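Local coordinates for protein N-acyl-D-glutamate deacylase (Bordetella bronchiseptica, PDB 3GIP) that hydrolyses the amide bond of N-acyl-D-glutamate, probably with help from its bound zinc, to release D-glutamate and a carboxylate, at residues V58-H66 / V401-F412; R271-Y282 / I354-D365. All coordinates share one frame; numbering follows the deposited sequence.

Interaction 1 (V58-H66 / V401-F412); sequences VAPGFIDVH and VARMTALPARVF
The backbone N-H of I63 bonds to M404 O (N to O 2.8 Å, 163° at the hydrogen), meeting it nearly along the C=O axis, and so ties strand 57-64 to the end of helix 397-404. Packing is tight around this bond. M404 lies alongside F62, and its extended chain sets SD over one face of the ring, 3.8 Å from the centroid, in a Met-aromatic contact; CG2 of T405 reaches the edge of the same ring. T405 OG1 sits between its backbone N and carbonyl carbon (chi1 58°) and donates to V401 O at 2.7 Å. This turns the methyl toward P60, where T405 CG2 is 3.5 Å from P60 CB and also touches the carbonyls of P60 and G61. Toward the start of the strand V401 CG1 reaches A59 CB and P60 CD. At the other end helix 406-412 offers P408, whose CB meets I63 CG2 at 3.8 Å and V65 CG1 at 3.6 Å, while CE2 of the F412 ring comes obliquely to V65 CG1, also at 3.6 Å. The looser side is the far flank of the helices: A402, R403, A406, L407 and V411 are only partly covered, and R410 lies at the surface, paired with E276. M361 and helix 376-391 cover other flanks of this buried contact. The strand ends in an Asx turn, D64 OD1 accepting from H66 N, and H66 with H68 forms the HxH signature that follows the first barrel strand in the TIM-barrel amidohydrolases.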
# COMPACT_ATOMS: atom_id res chain seq x y z
N VAL A 58 -2.67 2.07 -22.76
CA VAL A 58 -3.68 1.21 -22.17
C VAL A 58 -2.86 0.18 -21.39
O VAL A 58 -2.10 -0.59 -21.97
CB VAL A 58 -4.53 0.53 -23.25
CG1 VAL A 58 -5.59 -0.36 -22.60
CG2 VAL A 58 -5.19 1.59 -24.12
N ALA A 59 -3.01 0.19 -20.07
CA ALA A 59 -2.23 -0.69 -19.22
C ALA A 59 -3.07 -1.40 -18.17
O ALA A 59 -4.25 -1.11 -18.00
CB ALA A 59 -1.14 0.13 -18.53
N PRO A 60 -2.46 -2.37 -17.46
CA PRO A 60 -3.23 -3.07 -16.43
C PRO A 60 -3.47 -2.05 -15.31
O PRO A 60 -2.63 -1.17 -15.10
CB PRO A 60 -2.29 -4.18 -15.96
CG PRO A 60 -1.27 -4.32 -17.07
CD PRO A 60 -1.09 -2.90 -17.54
N GLY A 61 -4.59 -2.15 -14.61
CA GLY A 61 -4.84 -1.22 -13.52
C GLY A 61 -3.72 -1.33 -12.51
O GLY A 61 -3.15 -2.41 -12.32
N PHE A 62 -3.38 -0.22 -11.85
CA PHE A 62 -2.29 -0.26 -10.88
C PHE A 62 -2.68 -0.93 -9.57
O PHE A 62 -3.81 -0.79 -9.10
CB PHE A 62 -1.76 1.15 -10.61
CG PHE A 62 -1.40 1.91 -11.86
CD1 PHE A 62 -0.82 1.26 -12.95
CD2 PHE A 62 -1.64 3.28 -11.95
CE1 PHE A 62 -0.48 1.96 -14.10
CE2 PHE A 62 -1.30 3.99 -13.11
CZ PHE A 62 -0.72 3.33 -14.18
N ILE A 63 -1.73 -1.66 -9.01
CA ILE A 63 -1.94 -2.38 -7.76
C ILE A 63 -1.17 -1.69 -6.63
O ILE A 63 0.06 -1.70 -6.61
CB ILE A 63 -1.48 -3.85 -7.90
CG1 ILE A 63 -2.28 -4.53 -9.01
CG2 ILE A 63 -1.67 -4.59 -6.58
CD1 ILE A 63 -1.95 -5.99 -9.23
N ASP A 64 -1.92 -1.08 -5.71
CA ASP A 64 -1.33 -0.38 -4.57
C ASP A 64 -1.06 -1.41 -3.49
O ASP A 64 -1.97 -1.81 -2.76
CB ASP A 64 -2.32 0.67 -4.06
CG ASP A 64 -1.72 1.54 -2.97
OD1 ASP A 64 -0.55 1.32 -2.59
OD2 ASP A 64 -2.44 2.45 -2.50
N VAL A 65 0.19 -1.84 -3.39
CA VAL A 65 0.57 -2.85 -2.43
C VAL A 65 0.67 -2.37 -0.99
O VAL A 65 0.84 -3.19 -0.08
CB VAL A 65 1.90 -3.53 -2.84
CG1 VAL A 65 1.78 -4.08 -4.25
CG2 VAL A 65 3.06 -2.54 -2.74
N HIS A 66 0.57 -1.07 -0.76
CA HIS A 66 0.66 -0.57 0.61
C HIS A 66 -0.46 0.38 0.98
O HIS A 66 -0.27 1.60 1.08
CB HIS A 66 1.99 0.12 0.88
CG HIS A 66 2.32 0.19 2.34
ND1 HIS A 66 3.12 -0.73 2.97
CD2 HIS A 66 1.88 1.04 3.31
CE1 HIS A 66 3.15 -0.47 4.27
NE2 HIS A 66 2.41 0.60 4.50
N VAL A 401 5.39 0.43 -15.44
CA VAL A 401 4.08 -0.20 -15.39
C VAL A 401 4.20 -1.61 -14.83
O VAL A 401 3.34 -2.06 -14.08
CB VAL A 401 3.42 -0.23 -16.79
CG1 VAL A 401 2.15 -1.08 -16.76
CG2 VAL A 401 3.08 1.19 -17.23
N ALA A 402 5.27 -2.31 -15.19
CA ALA A 402 5.47 -3.66 -14.69
C ALA A 402 5.59 -3.64 -13.16
O ALA A 402 5.07 -4.53 -12.48
CB ALA A 402 6.72 -4.28 -15.31
N ARG A 403 6.26 -2.63 -12.61
CA ARG A 403 6.42 -2.52 -11.16
C ARG A 403 5.09 -2.28 -10.45
O ARG A 403 4.95 -2.60 -9.27
CB ARG A 403 7.34 -1.35 -10.80
CG ARG A 403 8.73 -1.43 -11.38
CD ARG A 403 9.45 -2.70 -10.96
NE ARG A 403 10.85 -2.63 -11.35
CZ ARG A 403 11.76 -1.89 -10.72
NH1 ARG A 403 11.42 -1.17 -9.66
NH2 ARG A 403 13.00 -1.84 -11.18
N MET A 404 4.13 -1.72 -11.18
CA MET A 404 2.82 -1.38 -10.62
C MET A 404 1.76 -2.43 -10.89
O MET A 404 0.66 -2.34 -10.35
CB MET A 404 2.31 -0.08 -11.23
CG MET A 404 3.24 1.09 -11.14
SD MET A 404 2.60 2.50 -12.06
CE MET A 404 3.61 3.80 -11.33
N THR A 405 2.08 -3.41 -11.73
CA THR A 405 1.09 -4.41 -12.09
C THR A 405 1.54 -5.86 -11.97
O THR A 405 1.18 -6.55 -11.02
CB THR A 405 0.60 -4.14 -13.54
OG1 THR A 405 1.72 -4.17 -14.44
CG2 THR A 405 -0.05 -2.76 -13.63
N ALA A 406 2.33 -6.32 -12.94
CA ALA A 406 2.80 -7.70 -12.93
C ALA A 406 3.62 -8.07 -11.70
O ALA A 406 3.41 -9.14 -11.12
CB ALA A 406 3.60 -7.99 -14.19
N LEU A 407 4.55 -7.21 -11.29
CA LEU A 407 5.36 -7.54 -10.12
C LEU A 407 4.49 -7.72 -8.88
O LEU A 407 4.64 -8.71 -8.16
CB LEU A 407 6.44 -6.47 -9.89
CG LEU A 407 7.42 -6.72 -8.74
CD1 LEU A 407 8.16 -8.05 -8.94
CD2 LEU A 407 8.41 -5.56 -8.68
N PRO A 408 3.57 -6.77 -8.60
CA PRO A 408 2.73 -6.95 -7.42
C PRO A 408 1.91 -8.25 -7.50
O PRO A 408 1.77 -8.96 -6.51
CB PRO A 408 1.84 -5.71 -7.44
CG PRO A 408 2.74 -4.67 -8.01
CD PRO A 408 3.43 -5.41 -9.15
N ALA A 409 1.39 -8.54 -8.69
CA ALA A 409 0.59 -9.76 -8.88
C ALA A 409 1.44 -10.99 -8.59
O ALA A 409 0.96 -11.97 -8.00
CB ALA A 409 0.04 -9.81 -10.30
N ARG A 410 2.70 -10.95 -9.00
CA ARG A 410 3.62 -12.06 -8.78
C ARG A 410 3.99 -12.21 -7.30
O ARG A 410 4.01 -13.32 -6.77
CB ARG A 410 4.90 -11.85 -9.59
CG ARG A 410 6.06 -12.76 -9.21
CD ARG A 410 5.77 -14.23 -9.50
NE ARG A 410 6.90 -15.08 -9.14
CZ ARG A 410 7.22 -15.42 -7.89
NH1 ARG A 410 6.48 -15.00 -6.87
NH2 ARG A 410 8.28 -16.19 -7.67
N VAL A 411 4.26 -11.09 -6.65
CA VAL A 411 4.63 -11.09 -5.24
C VAL A 411 3.49 -11.50 -4.32
O VAL A 411 3.69 -12.29 -3.39
CB VAL A 411 5.15 -9.69 -4.82
CG1 VAL A 411 5.36 -9.62 -3.32
CG2 VAL A 411 6.45 -9.37 -5.55
N PHE A 412 2.30 -10.99 -4.59
CA PHE A 412 1.13 -11.28 -3.77
C PHE A 412 0.28 -12.47 -4.21
O PHE A 412 -0.67 -12.84 -3.52
CB PHE A 412 0.27 -10.02 -3.66
CG PHE A 412 0.88 -8.96 -2.78
CD1 PHE A 412 0.63 -8.95 -1.41
CD2 PHE A 412 1.78 -8.04 -3.30
CE1 PHE A 412 1.25 -8.03 -0.57
CE2 PHE A 412 2.42 -7.11 -2.47
CZ PHE A 412 2.15 -7.11 -1.10

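Interaction 2 (R271-Y282 / I354-D365); sequences REQGVEVALDIY and IFQHPCCMVGSD. With FMT (formic acid), chain D.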
# COMPACT_ATOMS: atom_id res chain seq x y z
N ARG A 271 17.75 -12.82 -1.73
CA ARG A 271 17.02 -13.32 -2.89
C ARG A 271 17.89 -14.20 -3.78
O ARG A 271 17.38 -15.04 -4.51
CB ARG A 271 16.38 -12.16 -3.68
CG ARG A 271 17.32 -11.19 -4.39
CD ARG A 271 16.57 -9.87 -4.65
NE ARG A 271 17.28 -8.97 -5.57
CZ ARG A 271 17.16 -9.01 -6.89
NH1 ARG A 271 16.36 -9.91 -7.47
NH2 ARG A 271 17.84 -8.15 -7.64
N GLU A 272 19.21 -14.01 -3.70
CA GLU A 272 20.14 -14.82 -4.47
C GLU A 272 20.10 -16.23 -3.88
O GLU A 272 20.28 -17.22 -4.60
CB GLU A 272 21.56 -14.26 -4.36
CG GLU A 272 21.82 -13.04 -5.23
CD GLU A 272 23.09 -12.30 -4.84
OE1 GLU A 272 23.96 -12.91 -4.19
OE2 GLU A 272 23.21 -11.11 -5.20
N GLN A 273 19.87 -16.30 -2.57
CA GLN A 273 19.81 -17.56 -1.84
C GLN A 273 18.48 -18.29 -2.01
O GLN A 273 18.30 -19.39 -1.49
CB GLN A 273 20.07 -17.32 -0.36
CG GLN A 273 21.44 -16.75 -0.04
CD GLN A 273 21.59 -16.37 1.43
OE1 GLN A 273 20.90 -15.48 1.92
NE2 GLN A 273 22.49 -17.05 2.12
N GLY A 274 17.54 -17.68 -2.73
CA GLY A 274 16.26 -18.32 -2.95
C GLY A 274 15.08 -17.78 -2.16
O GLY A 274 13.95 -18.21 -2.37
N VAL A 275 15.33 -16.85 -1.24
CA VAL A 275 14.25 -16.27 -0.46
C VAL A 275 13.53 -15.26 -1.34
O VAL A 275 14.19 -14.46 -2.00
CB VAL A 275 14.78 -15.54 0.80
CG1 VAL A 275 13.61 -14.99 1.61
CG2 VAL A 275 15.62 -16.48 1.63
N GLU A 276 12.21 -15.30 -1.37
CA GLU A 276 11.47 -14.34 -2.17
C GLU A 276 11.37 -13.05 -1.38
O GLU A 276 10.65 -12.98 -0.38
CB GLU A 276 10.06 -14.85 -2.51
CG GLU A 276 10.04 -15.99 -3.52
CD GLU A 276 8.66 -16.23 -4.09
OE1 GLU A 276 8.51 -17.17 -4.90
OE2 GLU A 276 7.72 -15.48 -3.75
N VAL A 277 12.09 -12.03 -1.82
CA VAL A 277 12.06 -10.75 -1.13
C VAL A 277 11.77 -9.62 -2.11
O VAL A 277 12.33 -9.57 -3.20
CB VAL A 277 13.40 -10.46 -0.41
CG1 VAL A 277 14.53 -10.38 -1.41
CG2 VAL A 277 13.29 -9.17 0.39
N ALA A 278 10.86 -8.74 -1.71
CA ALA A 278 10.51 -7.59 -2.53
C ALA A 278 10.37 -6.40 -1.59
O ALA A 278 10.56 -6.52 -0.38
CB ALA A 278 9.20 -7.84 -3.27
N LEU A 279 10.06 -5.24 -2.16
CA LEU A 279 9.90 -4.03 -1.35
C LEU A 279 9.03 -3.05 -2.10
O LEU A 279 8.62 -3.29 -3.23
CB LEU A 279 11.27 -3.39 -1.07
CG LEU A 279 12.08 -2.91 -2.29
CD1 LEU A 279 13.04 -1.81 -1.85
CD2 LEU A 279 12.86 -4.06 -2.91
N ASP A 280 8.73 -1.93 -1.45
CA ASP A 280 7.93 -0.90 -2.09
C ASP A 280 8.25 0.46 -1.51
O ASP A 280 8.80 0.57 -0.41
CB ASP A 280 6.42 -1.21 -1.98
CG ASP A 280 5.95 -1.45 -0.55
OD1 ASP A 280 5.85 -0.47 0.22
OD2 ASP A 280 5.68 -2.62 -0.20
N ILE A 281 7.94 1.50 -2.28
CA ILE A 281 8.16 2.87 -1.85
C ILE A 281 7.05 3.77 -2.38
O ILE A 281 6.27 3.37 -3.25
CB ILE A 281 9.50 3.47 -2.42
CG1 ILE A 281 9.49 3.47 -3.96
CG2 ILE A 281 10.69 2.70 -1.90
CD1 ILE A 281 8.89 4.73 -4.60
N TYR A 282 6.96 4.97 -1.82
CA TYR A 282 6.06 5.99 -2.31
C TYR A 282 7.09 7.03 -2.75
O TYR A 282 8.14 7.17 -2.13
CB TYR A 282 5.09 6.51 -1.23
CG TYR A 282 5.68 6.76 0.13
CD1 TYR A 282 6.44 7.90 0.40
CD2 TYR A 282 5.47 5.85 1.17
CE1 TYR A 282 6.97 8.13 1.66
CE2 TYR A 282 5.99 6.07 2.44
CZ TYR A 282 6.74 7.21 2.68
OH TYR A 282 7.26 7.43 3.93
N ILE A 354 16.17 3.54 -4.60
CA ILE A 354 15.48 2.40 -4.03
C ILE A 354 14.41 1.93 -5.01
O ILE A 354 14.25 0.73 -5.23
CB ILE A 354 14.84 2.75 -2.67
CG1 ILE A 354 15.95 3.05 -1.66
CG2 ILE A 354 13.97 1.60 -2.18
CD1 ILE A 354 15.44 3.59 -0.33
N PHE A 355 13.69 2.88 -5.60
CA PHE A 355 12.65 2.53 -6.55
C PHE A 355 13.24 1.77 -7.74
O PHE A 355 12.59 0.90 -8.32
CB PHE A 355 11.92 3.78 -7.06
CG PHE A 355 10.91 3.48 -8.13
CD1 PHE A 355 9.87 2.58 -7.89
CD2 PHE A 355 11.01 4.07 -9.39
CE1 PHE A 355 8.96 2.26 -8.90
CE2 PHE A 355 10.09 3.76 -10.40
CZ PHE A 355 9.07 2.85 -10.15
N GLN A 356 14.47 2.10 -8.11
CA GLN A 356 15.11 1.44 -9.24
C GLN A 356 15.43 -0.03 -8.98
O GLN A 356 15.67 -0.79 -9.91
CB GLN A 356 16.37 2.18 -9.65
CG GLN A 356 16.09 3.50 -10.33
CD GLN A 356 17.35 4.23 -10.76
OE1 GLN A 356 18.21 4.52 -9.93
NE2 GLN A 356 17.46 4.52 -12.05
N HIS A 357 15.44 -0.43 -7.71
CA HIS A 357 15.74 -1.83 -7.40
C HIS A 357 14.74 -2.71 -8.15
O HIS A 357 13.54 -2.42 -8.16
CB HIS A 357 15.66 -2.09 -5.90
CG HIS A 357 16.09 -3.47 -5.51
ND1 HIS A 357 15.29 -4.57 -5.71
CD2 HIS A 357 17.26 -3.93 -5.01
CE1 HIS A 357 15.95 -5.66 -5.35
NE2 HIS A 357 17.14 -5.30 -4.92
N PRO A 358 15.22 -3.79 -8.79
CA PRO A 358 14.37 -4.71 -9.55
C PRO A 358 13.13 -5.26 -8.86
O PRO A 358 12.15 -5.61 -9.53
CB PRO A 358 15.34 -5.83 -9.94
CG PRO A 358 16.65 -5.11 -10.06
CD PRO A 358 16.63 -4.22 -8.83
N CYS A 359 13.15 -5.34 -7.53
CA CYS A 359 11.99 -5.88 -6.82
C CYS A 359 11.17 -4.82 -6.11
O CYS A 359 10.37 -5.14 -5.23
CB CYS A 359 12.44 -6.93 -5.81
SG CYS A 359 13.29 -8.34 -6.57
N CYS A 360 11.33 -3.56 -6.50
CA CYS A 360 10.59 -2.50 -5.85
C CYS A 360 9.26 -2.17 -6.53
O CYS A 360 9.21 -1.82 -7.70
CB CYS A 360 11.43 -1.22 -5.76
SG CYS A 360 10.75 -0.02 -4.59
N MET A 361 8.19 -2.29 -5.76
CA MET A 361 6.85 -2.00 -6.23
C MET A 361 6.48 -0.61 -5.70
O MET A 361 7.27 0.03 -5.01
CB MET A 361 5.87 -3.03 -5.68
CG MET A 361 6.28 -4.47 -5.97
SD MET A 361 5.30 -5.69 -5.06
CE MET A 361 6.04 -5.57 -3.45
N VAL A 362 5.27 -0.15 -6.03
CA VAL A 362 4.81 1.15 -5.56
C VAL A 362 3.69 0.96 -4.53
O VAL A 362 2.72 0.23 -4.78
CB VAL A 362 4.28 2.02 -6.72
CG1 VAL A 362 3.83 3.39 -6.20
CG2 VAL A 362 5.37 2.19 -7.78
N GLY A 363 3.85 1.60 -3.38
CA GLY A 363 2.86 1.53 -2.31
C GLY A 363 2.58 2.96 -1.89
O GLY A 363 3.50 3.66 -1.46
N SER A 364 1.33 3.39 -1.98
CA SER A 364 0.99 4.78 -1.65
C SER A 364 1.06 5.12 -0.16
O SER A 364 1.43 6.24 0.20
CB SER A 364 -0.40 5.13 -2.17
OG SER A 364 -1.41 4.56 -1.35
N ASP A 365 0.69 4.17 0.69
CA ASP A 365 0.68 4.37 2.13
C ASP A 365 -0.19 5.58 2.49
O ASP A 365 0.10 6.33 3.42
CB ASP A 365 2.11 4.57 2.66
CG ASP A 365 2.23 4.32 4.15
OD1 ASP A 365 1.24 3.86 4.76
OD2 ASP A 365 3.31 4.56 4.72
C FMT D . 5.77 5.95 6.54
O1 FMT D . 5.04 6.89 6.35
O2 FMT D . 6.68 5.62 5.62
O HOH W 1 5.61 2.34 0.09
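L279 CG and I281 CG1 lie between backbone N and carbonyl carbon (chi1 62° and 60°); this leaves I281 CG2 anti to the carbonyl carbon, against I354, and L279 CD1 on the same methyl. They lie on strand 277-281, which pairs with strand 360-362 in parallel as neighbouring strands of the amidohydrolase TIM barrel. CG2 of I354 is 3.5 Å from L279 CD1 and equally 3.5 Å from I281 CG2, the latter tighter than usual for two methyls. C360 SG packs against I281 beside them, and the ring of F355 is touched obliquely by I281 CD1; L264 of helix 260-272 also covers L279 on this face. The strands are held by four backbone bonds, from L279 N to C359 O, M361 N to L279 O (2.8 Å), I281 N to M361 O and G363 N to I281 O, and the alpha carbons of C360, D280 and V362 add C-H...O contacts. Before the strands, H357 ND1 accepts from C359 N at 2.9 Å, fixing the ring in its turn. The edge of that ring meets the guanidinium face of R271, the planes 68° apart and R271 NE 3.6 Å from H357 CE1. D268 bonds to both R271 NE and H357 NE2, and C359 SG lies over the guanidinium face too. Beyond the strands, D365, close to the zinc, stands beside Y282, whose OH donates to formate O2 at 2.5 Å; K250, R376 and S288 hold the same ion, which probably marks an anion pocket. D280 OD1, bonded to the N of H248, also accepts a hydrogen bond from a water, 2.8 Å away, which donates its other hydrogen to G363 O.

From the N terminus, the chain first lays down strand 57-64, the first of the barrel, then continues through the next strands and helices to 271-282. The 71 residues that follow, including the small antiparallel sheet, form a loop closed by interaction 2 when 354-365 returns as the last barrel strand. Helix 376-391 comes next, and 401-412 comes back to the first strand in interaction 1, closing a larger loop within which interaction 2 is nested. The two also touch: D64 OD2 probably bonds S364 OG (2.6 Å), and R403 NH1 probably bonds F355 O. First and last barrel strands and the C-terminal helices are thereby joined.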